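Local coordinates for protein carboxynorspermidine decarboxylase (Campylobacter jejuni subsp. jejuni 81116, PDB 3N29) that catalyses the pyridoxal-5'-phosphate-dependent decarboxylation of carboxynorspermidine to norspermidine, at residues T44-E50 and T278-S284; Y314-L319 and I370-Q375; N338-L344 and E357-K363; L298-E303 and L350-M355. All blocks are in the same frame, centred on the assembly; numbering follows the deposited sequence.

Interaction 1 of 4, residues T44-E50 and T278-S284; sequences TPAYILE and TGNLVAS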
# COMPACT_ATOMS: atom_id res chain seq x y z
N THR A 44 6.25 -0.79 20.34
CA THR A 44 6.72 -0.65 18.95
C THR A 44 5.83 -1.51 18.12
O THR A 44 5.24 -2.44 18.63
CB THR A 44 8.21 -1.10 18.76
OG1 THR A 44 8.36 -2.41 19.33
CG2 THR A 44 9.15 -0.08 19.44
N PRO A 45 5.66 -1.18 16.85
CA PRO A 45 6.34 -0.07 16.22
C PRO A 45 5.61 1.24 16.36
O PRO A 45 4.39 1.27 16.76
CB PRO A 45 6.37 -0.48 14.73
CG PRO A 45 5.10 -1.31 14.59
CD PRO A 45 4.94 -2.01 15.90
N ALA A 46 6.32 2.34 16.07
CA ALA A 46 5.68 3.65 16.20
C ALA A 46 6.33 4.63 15.22
O ALA A 46 7.53 4.69 15.11
CB ALA A 46 5.81 4.21 17.73
N TYR A 47 5.56 5.49 14.56
CA TYR A 47 6.14 6.60 13.86
C TYR A 47 6.20 7.77 14.88
O TYR A 47 5.16 8.07 15.49
CB TYR A 47 5.26 7.09 12.70
CG TYR A 47 4.95 6.08 11.58
CD1 TYR A 47 5.78 5.94 10.51
CD2 TYR A 47 3.81 5.27 11.63
CE1 TYR A 47 5.50 5.05 9.50
CE2 TYR A 47 3.52 4.39 10.61
CZ TYR A 47 4.40 4.24 9.56
OH TYR A 47 4.08 3.39 8.48
N ILE A 48 7.35 8.41 15.02
CA ILE A 48 7.52 9.47 16.00
C ILE A 48 7.94 10.77 15.33
O ILE A 48 9.02 10.90 14.76
CB ILE A 48 8.48 9.04 17.11
CG1 ILE A 48 8.07 7.70 17.70
CG2 ILE A 48 8.51 10.17 18.22
CD1 ILE A 48 9.01 7.23 18.83
N LEU A 49 7.02 11.68 15.26
CA LEU A 49 7.31 13.03 14.71
C LEU A 49 7.90 13.91 15.78
O LEU A 49 7.43 13.88 16.92
CB LEU A 49 6.05 13.63 14.18
CG LEU A 49 6.05 15.11 13.74
CD1 LEU A 49 6.71 15.23 12.47
CD2 LEU A 49 4.65 15.53 13.49
N GLU A 50 8.91 14.69 15.41
CA GLU A 50 9.63 15.53 16.35
C GLU A 50 9.20 16.97 16.12
O GLU A 50 9.42 17.50 15.05
CB GLU A 50 11.12 15.32 16.25
CG GLU A 50 11.53 13.89 16.59
CD GLU A 50 12.99 13.59 16.26
OE1 GLU A 50 13.88 14.34 16.73
OE2 GLU A 50 13.24 12.63 15.52
N THR A 278 11.54 15.04 9.65
CA THR A 278 10.87 15.36 10.89
C THR A 278 10.69 14.19 11.86
O THR A 278 10.28 14.38 12.94
CB THR A 278 9.50 16.02 10.65
OG1 THR A 278 8.63 15.12 9.99
CG2 THR A 278 9.65 17.24 9.85
N GLY A 279 10.91 12.97 11.42
CA GLY A 279 10.64 11.84 12.28
C GLY A 279 11.06 10.48 11.78
O GLY A 279 11.39 10.34 10.65
N ASN A 280 10.95 9.49 12.64
CA ASN A 280 11.39 8.14 12.35
C ASN A 280 10.39 7.07 12.65
O ASN A 280 9.50 7.30 13.36
CB ASN A 280 12.69 7.87 13.09
CG ASN A 280 13.69 8.99 12.95
OD1 ASN A 280 13.88 9.48 11.89
ND2 ASN A 280 14.31 9.37 14.02
N LEU A 281 10.57 5.89 12.06
CA LEU A 281 9.82 4.79 12.43
C LEU A 281 10.66 3.87 13.31
O LEU A 281 11.75 3.41 12.88
CB LEU A 281 9.33 4.08 11.18
CG LEU A 281 8.73 2.68 11.29
CD1 LEU A 281 7.49 2.69 12.12
CD2 LEU A 281 8.50 2.02 9.86
N VAL A 282 10.17 3.58 14.54
CA VAL A 282 10.90 2.86 15.54
C VAL A 282 10.33 1.48 15.69
O VAL A 282 9.11 1.34 15.83
CB VAL A 282 10.86 3.60 16.91
CG1 VAL A 282 11.72 2.76 17.90
CG2 VAL A 282 11.38 5.02 16.70
N ALA A 283 11.16 0.46 15.62
CA ALA A 283 10.69 -0.93 15.64
C ALA A 283 11.59 -1.65 16.60
O ALA A 283 12.66 -1.13 16.97
CB ALA A 283 10.83 -1.52 14.21
N SER A 284 11.18 -2.82 17.04
CA SER A 284 12.03 -3.65 17.85
C SER A 284 12.48 -4.91 17.10
O SER A 284 11.71 -5.45 16.30
CB SER A 284 11.22 -4.13 19.11
OG SER A 284 10.90 -2.98 19.94
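Thr-278 meets the end of the first strand. Its O takes the N-H of Glu-50 at 2.8 Å, while its CB is pressed closely by Leu-49 CD1, 3.4 Å away. The Thr-278 hydroxyl itself is bonded to Gly-275 O, and Glu-50, the N-cap of the helix that follows, pairs through its carboxylate with Lys-53. Gly-279 suits a spot where the strands run tight: its CA is 3.1 Å from Ile-48 O. At Asn-280 the backbone exchanges two bonds with Ile-48, the one from Ile-48 N to Asn-280 O being 2.9 Å and the straighter, and the amide bonds beyond the pair, OD1 to Asp-374 N and ND2 to Tyr-39 OH. Leu-281, with CG anti to the backbone N (chi1 167°), lays CD1 over one face of the Tyr-47 ring, 4.1 Å from its centroid. The phenol oxygen goes on to His-305 O and Asn-383 ND2. Val-282 forms the other antiparallel hydrogen-bonded pair, with Ala-46, and on that face its CG2 lies 3.9 Å from Ile-48 CD1, two branched side chains beside small Ala-46. Ser-284 OG comes within 2.7 Å of Thr-44 OG1, which is also bonded to Asp-299. Backbone bonds thus pair N-H and C=O groups facing across the strands, while Tyr-47 with Leu-281 and Ile-48 with Val-282 add apolar contacts, tying the N-terminal strand into the sheet domain that follows the barrel.

Interaction 2 of 4, residues Y314-L319 and I370-Q375; sequences YTSEVL and IVFLDQ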
# COMPACT_ATOMS: atom_id res chain seq x y z
N TYR A 314 13.63 2.05 -2.72
CA TYR A 314 14.80 2.76 -2.18
C TYR A 314 15.07 2.12 -0.84
O TYR A 314 14.24 1.34 -0.35
CB TYR A 314 14.57 4.30 -2.10
CG TYR A 314 13.78 4.74 -0.84
CD1 TYR A 314 14.46 5.11 0.31
CD2 TYR A 314 12.37 4.78 -0.82
CE1 TYR A 314 13.78 5.59 1.48
CE2 TYR A 314 11.67 5.19 0.36
CZ TYR A 314 12.41 5.58 1.52
OH TYR A 314 11.80 5.96 2.71
N THR A 315 16.19 2.45 -0.24
CA THR A 315 16.56 1.83 1.02
C THR A 315 16.60 2.88 2.10
O THR A 315 17.30 3.86 1.98
CB THR A 315 17.96 1.09 0.88
OG1 THR A 315 17.90 0.16 -0.19
CG2 THR A 315 18.41 0.43 2.18
N SER A 316 15.89 2.64 3.21
CA SER A 316 15.94 3.56 4.33
C SER A 316 17.26 3.54 5.04
O SER A 316 17.87 2.48 5.23
CB SER A 316 14.82 3.24 5.31
OG SER A 316 14.78 4.18 6.39
N GLU A 317 17.67 4.72 5.50
CA GLU A 317 18.78 4.81 6.41
C GLU A 317 18.27 4.37 7.78
O GLU A 317 17.03 4.43 8.08
CB GLU A 317 19.35 6.24 6.46
CG GLU A 317 19.93 6.75 5.12
CD GLU A 317 21.30 6.19 4.73
OE1 GLU A 317 21.95 5.44 5.56
OE2 GLU A 317 21.74 6.51 3.57
N VAL A 318 19.19 3.87 8.58
CA VAL A 318 18.93 3.44 9.94
C VAL A 318 19.89 4.12 10.88
O VAL A 318 21.12 4.24 10.56
CB VAL A 318 19.06 1.91 10.06
CG1 VAL A 318 19.13 1.43 11.53
CG2 VAL A 318 17.90 1.24 9.29
N LEU A 319 19.35 4.64 11.98
CA LEU A 319 20.17 5.37 12.96
C LEU A 319 21.31 4.47 13.47
O LEU A 319 21.06 3.32 13.80
CB LEU A 319 19.33 5.81 14.11
CG LEU A 319 19.98 6.57 15.26
CD1 LEU A 319 20.45 8.01 14.88
CD2 LEU A 319 18.99 6.58 16.46
N ILE A 370 15.39 -0.51 16.54
CA ILE A 370 15.90 -0.11 15.20
C ILE A 370 15.12 1.12 14.75
O ILE A 370 13.84 1.14 14.77
CB ILE A 370 15.71 -1.18 14.20
CG1 ILE A 370 16.34 -2.50 14.69
CG2 ILE A 370 16.12 -0.71 12.81
CD1 ILE A 370 17.92 -2.44 14.61
N VAL A 371 15.84 2.19 14.43
CA VAL A 371 15.23 3.48 14.12
C VAL A 371 15.44 3.74 12.61
O VAL A 371 16.57 4.01 12.13
CB VAL A 371 15.84 4.60 15.00
CG1 VAL A 371 15.25 6.00 14.66
CG2 VAL A 371 15.67 4.23 16.47
N PHE A 372 14.37 3.61 11.85
CA PHE A 372 14.36 3.92 10.42
C PHE A 372 14.16 5.45 10.25
O PHE A 372 13.13 6.05 10.67
CB PHE A 372 13.26 3.14 9.68
CG PHE A 372 13.52 1.67 9.62
CD1 PHE A 372 14.45 1.16 8.75
CD2 PHE A 372 12.89 0.83 10.49
CE1 PHE A 372 14.70 -0.26 8.74
CE2 PHE A 372 13.16 -0.55 10.53
CZ PHE A 372 14.06 -1.08 9.63
N LEU A 373 15.14 6.05 9.60
CA LEU A 373 15.23 7.53 9.54
C LEU A 373 14.28 8.11 8.48
O LEU A 373 14.16 7.55 7.37
CB LEU A 373 16.69 7.96 9.23
CG LEU A 373 17.69 7.58 10.34
CD1 LEU A 373 19.14 8.05 9.90
CD2 LEU A 373 17.33 8.23 11.69
N ASP A 374 13.65 9.24 8.80
CA ASP A 374 12.89 10.05 7.83
C ASP A 374 11.73 9.31 7.26
O ASP A 374 11.63 9.07 6.03
CB ASP A 374 13.80 10.56 6.71
CG ASP A 374 13.11 11.59 5.83
OD1 ASP A 374 12.16 12.27 6.34
OD2 ASP A 374 13.57 11.75 4.64
N GLN A 375 10.82 8.94 8.15
CA GLN A 375 9.69 8.12 7.81
C GLN A 375 8.32 8.72 8.13
O GLN A 375 7.36 7.96 8.37
CB GLN A 375 9.85 6.74 8.44
CG GLN A 375 11.07 5.92 7.92
CD GLN A 375 11.00 5.60 6.49
OE1 GLN A 375 12.03 5.54 5.79
NE2 GLN A 375 9.83 5.50 6.00
O HOH W 1 16.16 7.09 5.42
O HOH W 2 18.82 2.00 14.98
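Glu-317 O is gripped from opposite faces of its carbonyl plane: Leu-373 N reaches it across the contact at 2.9 Å, and Ser-316 OG, from the residue before, at 2.8 Å. Serine suits the place because its short hydroxyl can turn to the neighbouring carbonyl: OG stands opposite its own backbone N (chi1 -176°), which leaves it beside the carbonyl carbon, turned forward toward Glu-317 O. A second backbone bond, Leu-319 N to Val-371 O at 2.9 Å, brackets the single bridge between Val-318 and Phe-372. Beyond these bonds the two chains part enough to admit water. One molecule accepts from Glu-317 N and donates to Leu-373 O, and another accepts from Val-371 N and donates to Leu-319 O.

Apolar groups fill in between. Beta-branched Val-318 runs beside Phe-372 and sets CG2 3.5 Å from ring atom CD1; Leu-319 CB lies 3.8 Å from Val-371 CB, the two side chains pointing the same way, with Leu-373 CD2 4.0 Å from that same Leu-319 CB. The loop of 314-319 follows helix 307-311, where Tyr-314 still touches Asp-308, and runs along strand 369-372, whose other edge bonds to strand 279-290, while Val-318 rests on Tyr-358 of strand 354-360.

Interaction 3 of 4, residues N338-L344 and E357-K363; sequences NEFAYLL and EYAFDKK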
# COMPACT_ATOMS: atom_id res chain seq x y z
N ASN A 338 35.56 -3.24 12.55
CA ASN A 338 34.94 -3.49 13.87
C ASN A 338 33.38 -3.44 13.80
O ASN A 338 32.73 -3.15 14.77
CB ASN A 338 35.44 -2.49 14.92
CG ASN A 338 36.97 -2.61 15.23
OD1 ASN A 338 37.58 -3.70 15.19
ND2 ASN A 338 37.57 -1.48 15.56
N GLU A 339 32.79 -3.72 12.65
CA GLU A 339 31.32 -3.74 12.52
C GLU A 339 30.70 -5.12 12.46
O GLU A 339 31.38 -6.13 12.28
CB GLU A 339 30.94 -2.99 11.27
CG GLU A 339 31.34 -1.47 11.33
CD GLU A 339 31.07 -0.79 10.01
OE1 GLU A 339 31.14 -1.45 8.95
OE2 GLU A 339 30.71 0.39 10.03
N PHE A 340 29.36 -5.15 12.55
CA PHE A 340 28.58 -6.38 12.46
C PHE A 340 27.46 -6.17 11.44
O PHE A 340 26.73 -5.18 11.54
CB PHE A 340 27.97 -6.70 13.82
CG PHE A 340 28.99 -6.81 14.90
CD1 PHE A 340 29.69 -8.02 15.08
CD2 PHE A 340 29.35 -5.71 15.64
CE1 PHE A 340 30.69 -8.11 16.04
CE2 PHE A 340 30.36 -5.82 16.64
CZ PHE A 340 31.03 -7.01 16.80
N ALA A 341 27.39 -7.05 10.43
CA ALA A 341 26.37 -6.98 9.38
C ALA A 341 25.10 -7.74 9.77
O ALA A 341 25.19 -8.93 10.19
CB ALA A 341 26.91 -7.59 8.03
N TYR A 342 23.95 -7.14 9.51
CA TYR A 342 22.67 -7.84 9.62
C TYR A 342 21.72 -7.51 8.43
O TYR A 342 21.65 -6.33 7.98
CB TYR A 342 21.98 -7.38 10.89
CG TYR A 342 22.61 -7.83 12.19
CD1 TYR A 342 22.17 -8.96 12.84
CD2 TYR A 342 23.60 -7.07 12.79
CE1 TYR A 342 22.73 -9.39 14.05
CE2 TYR A 342 24.17 -7.46 13.98
CZ TYR A 342 23.74 -8.63 14.59
OH TYR A 342 24.30 -8.95 15.76
N LEU A 343 20.99 -8.51 7.97
CA LEU A 343 19.77 -8.30 7.16
C LEU A 343 18.65 -7.88 8.14
O LEU A 343 18.40 -8.54 9.14
CB LEU A 343 19.38 -9.56 6.40
CG LEU A 343 20.17 -9.88 5.14
CD1 LEU A 343 19.70 -11.29 4.54
CD2 LEU A 343 19.97 -8.73 4.15
N LEU A 344 18.04 -6.73 7.91
CA LEU A 344 16.87 -6.30 8.69
C LEU A 344 15.63 -6.63 7.88
O LEU A 344 15.60 -6.35 6.65
CB LEU A 344 16.90 -4.79 8.89
CG LEU A 344 18.06 -4.25 9.71
CD1 LEU A 344 17.85 -2.73 9.93
CD2 LEU A 344 18.33 -4.96 11.04
N GLU A 357 20.65 -4.79 4.01
CA GLU A 357 21.71 -5.29 4.85
C GLU A 357 22.47 -4.09 5.40
O GLU A 357 22.79 -3.18 4.64
CB GLU A 357 22.70 -6.13 4.01
CG GLU A 357 23.64 -6.86 4.85
CD GLU A 357 24.75 -7.58 4.04
OE1 GLU A 357 25.78 -7.99 4.67
OE2 GLU A 357 24.61 -7.67 2.80
N TYR A 358 22.65 -4.04 6.72
CA TYR A 358 23.21 -2.88 7.37
C TYR A 358 24.32 -3.29 8.33
O TYR A 358 24.33 -4.42 8.89
CB TYR A 358 22.12 -2.16 8.19
CG TYR A 358 20.90 -1.65 7.45
CD1 TYR A 358 20.74 -0.31 7.17
CD2 TYR A 358 19.88 -2.53 7.02
CE1 TYR A 358 19.61 0.16 6.52
CE2 TYR A 358 18.71 -2.04 6.34
CZ TYR A 358 18.60 -0.70 6.10
OH TYR A 358 17.47 -0.21 5.48
N ALA A 359 25.25 -2.35 8.53
CA ALA A 359 26.40 -2.52 9.35
C ALA A 359 26.15 -1.70 10.61
O ALA A 359 25.80 -0.50 10.49
CB ALA A 359 27.64 -1.98 8.67
N PHE A 360 26.35 -2.36 11.76
CA PHE A 360 26.27 -1.74 13.08
C PHE A 360 27.63 -1.83 13.81
O PHE A 360 28.45 -2.70 13.47
CB PHE A 360 25.20 -2.45 13.93
CG PHE A 360 23.79 -2.33 13.40
CD1 PHE A 360 22.91 -1.37 13.91
CD2 PHE A 360 23.32 -3.18 12.41
CE1 PHE A 360 21.58 -1.28 13.47
CE2 PHE A 360 22.01 -3.06 11.94
CZ PHE A 360 21.15 -2.11 12.44
N ASP A 361 27.84 -0.94 14.80
CA ASP A 361 29.03 -0.93 15.69
C ASP A 361 29.05 -2.00 16.77
O ASP A 361 30.07 -2.20 17.42
CB ASP A 361 29.07 0.37 16.49
CG ASP A 361 29.56 1.51 15.69
OD1 ASP A 361 29.81 1.34 14.47
OD2 ASP A 361 29.74 2.59 16.28
N LYS A 362 27.90 -2.60 17.04
CA LYS A 362 27.83 -3.67 18.05
C LYS A 362 26.77 -4.68 17.66
O LYS A 362 25.94 -4.39 16.79
CB LYS A 362 27.51 -3.05 19.41
CG LYS A 362 26.40 -2.04 19.35
CD LYS A 362 25.76 -1.77 20.75
CE LYS A 362 24.28 -1.32 20.57
NZ LYS A 362 23.54 -1.27 21.89
N LYS A 363 26.81 -5.87 18.24
CA LYS A 363 25.83 -6.88 17.90
C LYS A 363 24.48 -6.43 18.34
O LYS A 363 24.34 -5.74 19.32
CB LYS A 363 26.13 -8.23 18.58
CG LYS A 363 27.37 -8.87 18.05
CD LYS A 363 27.76 -10.11 18.88
CE LYS A 363 28.88 -10.83 18.21
NZ LYS A 363 28.38 -11.54 17.02
O HOH W 3 28.33 1.16 11.47
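Phe-340 and Phe-360 exchange two backbone hydrogen bonds, Phe-340 N to Phe-360 O at 2.8 Å and Phe-360 N to Phe-340 O at 2.9 Å. Tyr-342 and Tyr-358 do the same, their N-H groups pointing at each other's O with angles of 167° and 168°. The non-hydrogen-bonded positions between go to Ala-341 with Ala-359, where CA atoms come close and short side chains fit well, and to Leu-343 with Glu-357, whose longer side chains slant across one another. This is an antiparallel beta hairpin, strands 340-345 and 354-360, within the C-terminal sheet domain.

Aromatic contacts occupy the face bearing Phe-340, Tyr-342, Tyr-358 and Phe-360. Leu-344 CD1 sits over one face of the Tyr-358 ring, 4.0 Å from the centroid, and also lies at the edge of Phe-360. Tyr-342 and Phe-360 cross at about a right angle, CD2 of Tyr-342 being 3.9 Å from CD2 of Phe-360. Lys-363 uses its aliphatic part: CG, 4.0 Å from the Phe-340 ring centroid, makes a CH-pi contact over the face, while Lys-363 CB meets Tyr-342 OH at 3.4 Å.

The polar ends find partners beyond the hairpin pair. Tyr-342 OH bonds to Leu-364 N. On the other face Glu-357 forms a salt bridge with Lys-293, and Leu-343 CD2 is 3.8 Å from Glu-357 CB. Glu-339 forms a salt bridge with Arg-322 and accepts from Lys-336 N.

Interaction 4 of 4, residues L298-E303 and L350-M355; sequences LDTSSE and LAGDVM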
# COMPACT_ATOMS: atom_id res chain seq x y z
N LEU A 298 12.12 -7.87 12.62
CA LEU A 298 11.59 -6.75 13.36
C LEU A 298 10.08 -6.82 13.47
O LEU A 298 9.41 -7.54 12.68
CB LEU A 298 11.98 -5.45 12.73
CG LEU A 298 13.43 -5.36 12.34
CD1 LEU A 298 13.69 -4.00 11.71
CD2 LEU A 298 14.38 -5.74 13.51
N ASP A 299 9.50 -5.93 14.30
CA ASP A 299 8.02 -5.82 14.39
C ASP A 299 7.41 -4.77 13.48
O ASP A 299 6.37 -4.11 13.76
CB ASP A 299 7.56 -5.69 15.87
CG ASP A 299 8.08 -4.42 16.57
OD1 ASP A 299 8.78 -3.64 15.95
OD2 ASP A 299 7.77 -4.24 17.79
N THR A 300 8.03 -4.58 12.33
CA THR A 300 7.55 -3.65 11.37
C THR A 300 7.76 -4.32 10.01
O THR A 300 8.33 -5.40 9.92
CB THR A 300 8.23 -2.25 11.44
OG1 THR A 300 7.46 -1.32 10.70
CG2 THR A 300 9.69 -2.21 10.85
N SER A 301 7.16 -3.74 9.01
CA SER A 301 7.17 -4.34 7.64
C SER A 301 7.47 -3.29 6.61
O SER A 301 6.89 -2.18 6.61
CB SER A 301 5.86 -5.04 7.36
OG SER A 301 5.55 -5.05 5.98
N SER A 302 8.39 -3.61 5.70
CA SER A 302 8.67 -2.69 4.60
C SER A 302 7.43 -2.54 3.76
O SER A 302 7.03 -1.39 3.51
CB SER A 302 9.89 -3.21 3.77
OG SER A 302 9.57 -4.52 3.33
N GLU A 303 6.78 -3.64 3.43
CA GLU A 303 5.61 -3.63 2.53
C GLU A 303 4.40 -2.83 3.09
O GLU A 303 3.77 -2.05 2.37
CB GLU A 303 5.15 -5.05 2.30
CG GLU A 303 3.84 -5.13 1.46
CD GLU A 303 4.11 -5.50 -0.01
OE1 GLU A 303 5.27 -5.93 -0.31
OE2 GLU A 303 3.15 -5.35 -0.82
N LEU A 350 5.67 -12.42 3.88
CA LEU A 350 6.20 -12.38 2.50
C LEU A 350 7.69 -12.62 2.53
O LEU A 350 8.36 -12.10 3.36
CB LEU A 350 6.03 -10.99 1.84
CG LEU A 350 4.61 -10.48 1.70
CD1 LEU A 350 4.60 -8.98 1.17
CD2 LEU A 350 3.87 -11.42 0.80
N ALA A 351 8.19 -13.40 1.60
CA ALA A 351 9.66 -13.62 1.48
C ALA A 351 10.47 -12.35 1.30
O ALA A 351 11.58 -12.21 1.86
CB ALA A 351 9.90 -14.55 0.30
N GLY A 352 9.94 -11.43 0.51
CA GLY A 352 10.62 -10.15 0.15
C GLY A 352 10.49 -9.01 1.14
O GLY A 352 10.81 -7.85 0.83
N ASP A 353 9.99 -9.31 2.33
CA ASP A 353 9.85 -8.24 3.37
C ASP A 353 11.19 -8.10 4.06
O ASP A 353 11.37 -8.57 5.17
CB ASP A 353 8.75 -8.57 4.37
CG ASP A 353 8.27 -7.33 5.21
OD1 ASP A 353 8.96 -6.31 5.16
OD2 ASP A 353 7.23 -7.44 5.96
N VAL A 354 12.09 -7.42 3.35
CA VAL A 354 13.48 -7.24 3.73
C VAL A 354 13.75 -5.71 3.55
O VAL A 354 13.50 -5.13 2.47
CB VAL A 354 14.40 -8.08 2.80
CG1 VAL A 354 15.90 -7.70 2.94
CG2 VAL A 354 14.10 -9.60 3.02
N MET A 355 14.35 -5.08 4.56
CA MET A 355 14.69 -3.67 4.43
C MET A 355 16.04 -3.43 3.73
O MET A 355 16.23 -2.38 3.09
CB MET A 355 14.68 -3.00 5.78
CG MET A 355 13.31 -2.87 6.45
SD MET A 355 12.49 -4.50 7.03
CE MET A 355 11.13 -3.77 8.13
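The Asp-353 carboxylate is met on one face by two serine hydroxyls, which both donate from the same side of its plane. Ser-302 OG reaches OD1 at 2.6 Å and Ser-301 OG reaches OD2 at 2.9 Å, each about 38° out of plane. Closer to the plane, on the syn side of OD1, the backbone N of Ser-302 adds a third bond at 2.8 Å. OD1 is therefore gripped by two donors of one residue, and OD2 has a further bond with Thr-348 OG1. Three donors across the contact hold the carboxylate at a fixed tilt, and its negative charge, lying near the start of helix 302-305, would suit the positive end of the helix dipole. Serine is apt here, small enough to let the acid in and able to donate: Ser-302 OG stands between its backbone N and carbonyl carbon (chi1 57°), which brings it and the N-H to the same oxygen. Ser-301 is the N-cap, and its OG accepts from Ala-304 N.

The other flat group, the Glu-303 carboxylate, has Leu-350 CD1 3.5 Å from OE1, with the two side chains crossing at about a right angle. Flexible Met-355 bends to bring CE against Thr-300 CG2, tight at 3.5 Å, and towards Ser-302 N at 3.7 Å. From the second subunit, Arg-180 donates to Leu-350 O at the start of the type I turn 350-353, and Lys-382, a residue of the norspermidine pocket, makes a salt bridge to Glu-303 OE2. A capped helix start braced by an aspartate, set at the dimer interface beside a bound pyridoxal-5'-phosphate, is consistent with the shared active sites of fold-type III decarboxylases.

All four contacts belong to one mixed sheet domain. Interactions 1 and 2, with centres 10 Å apart, are joined where strands 279-290 and 369-372 pair: Leu-281 O and Phe-372 N approach to 2.8 Å, as do Ala-283 O and Ile-370 N. Interaction 3 is nested along the chain inside the loop closed by interaction 2 and meets it where Ser-316 O faces Tyr-358 OH at 2.7 Å. Interaction 4 continues the hairpin of interaction 3 through Leu-344 O and Met-355 N, and joins interaction 1 through Asp-299, whose OD1 is 2.8 Å from Ser-284 N. Nearest the cofactor is interaction 4, the side chain of Leu-350 lying about 6 Å from a bound pyridoxal-5'-phosphate, whereas the side chain of Tyr-314 in interaction 2 is about 8 Å from norspermidine.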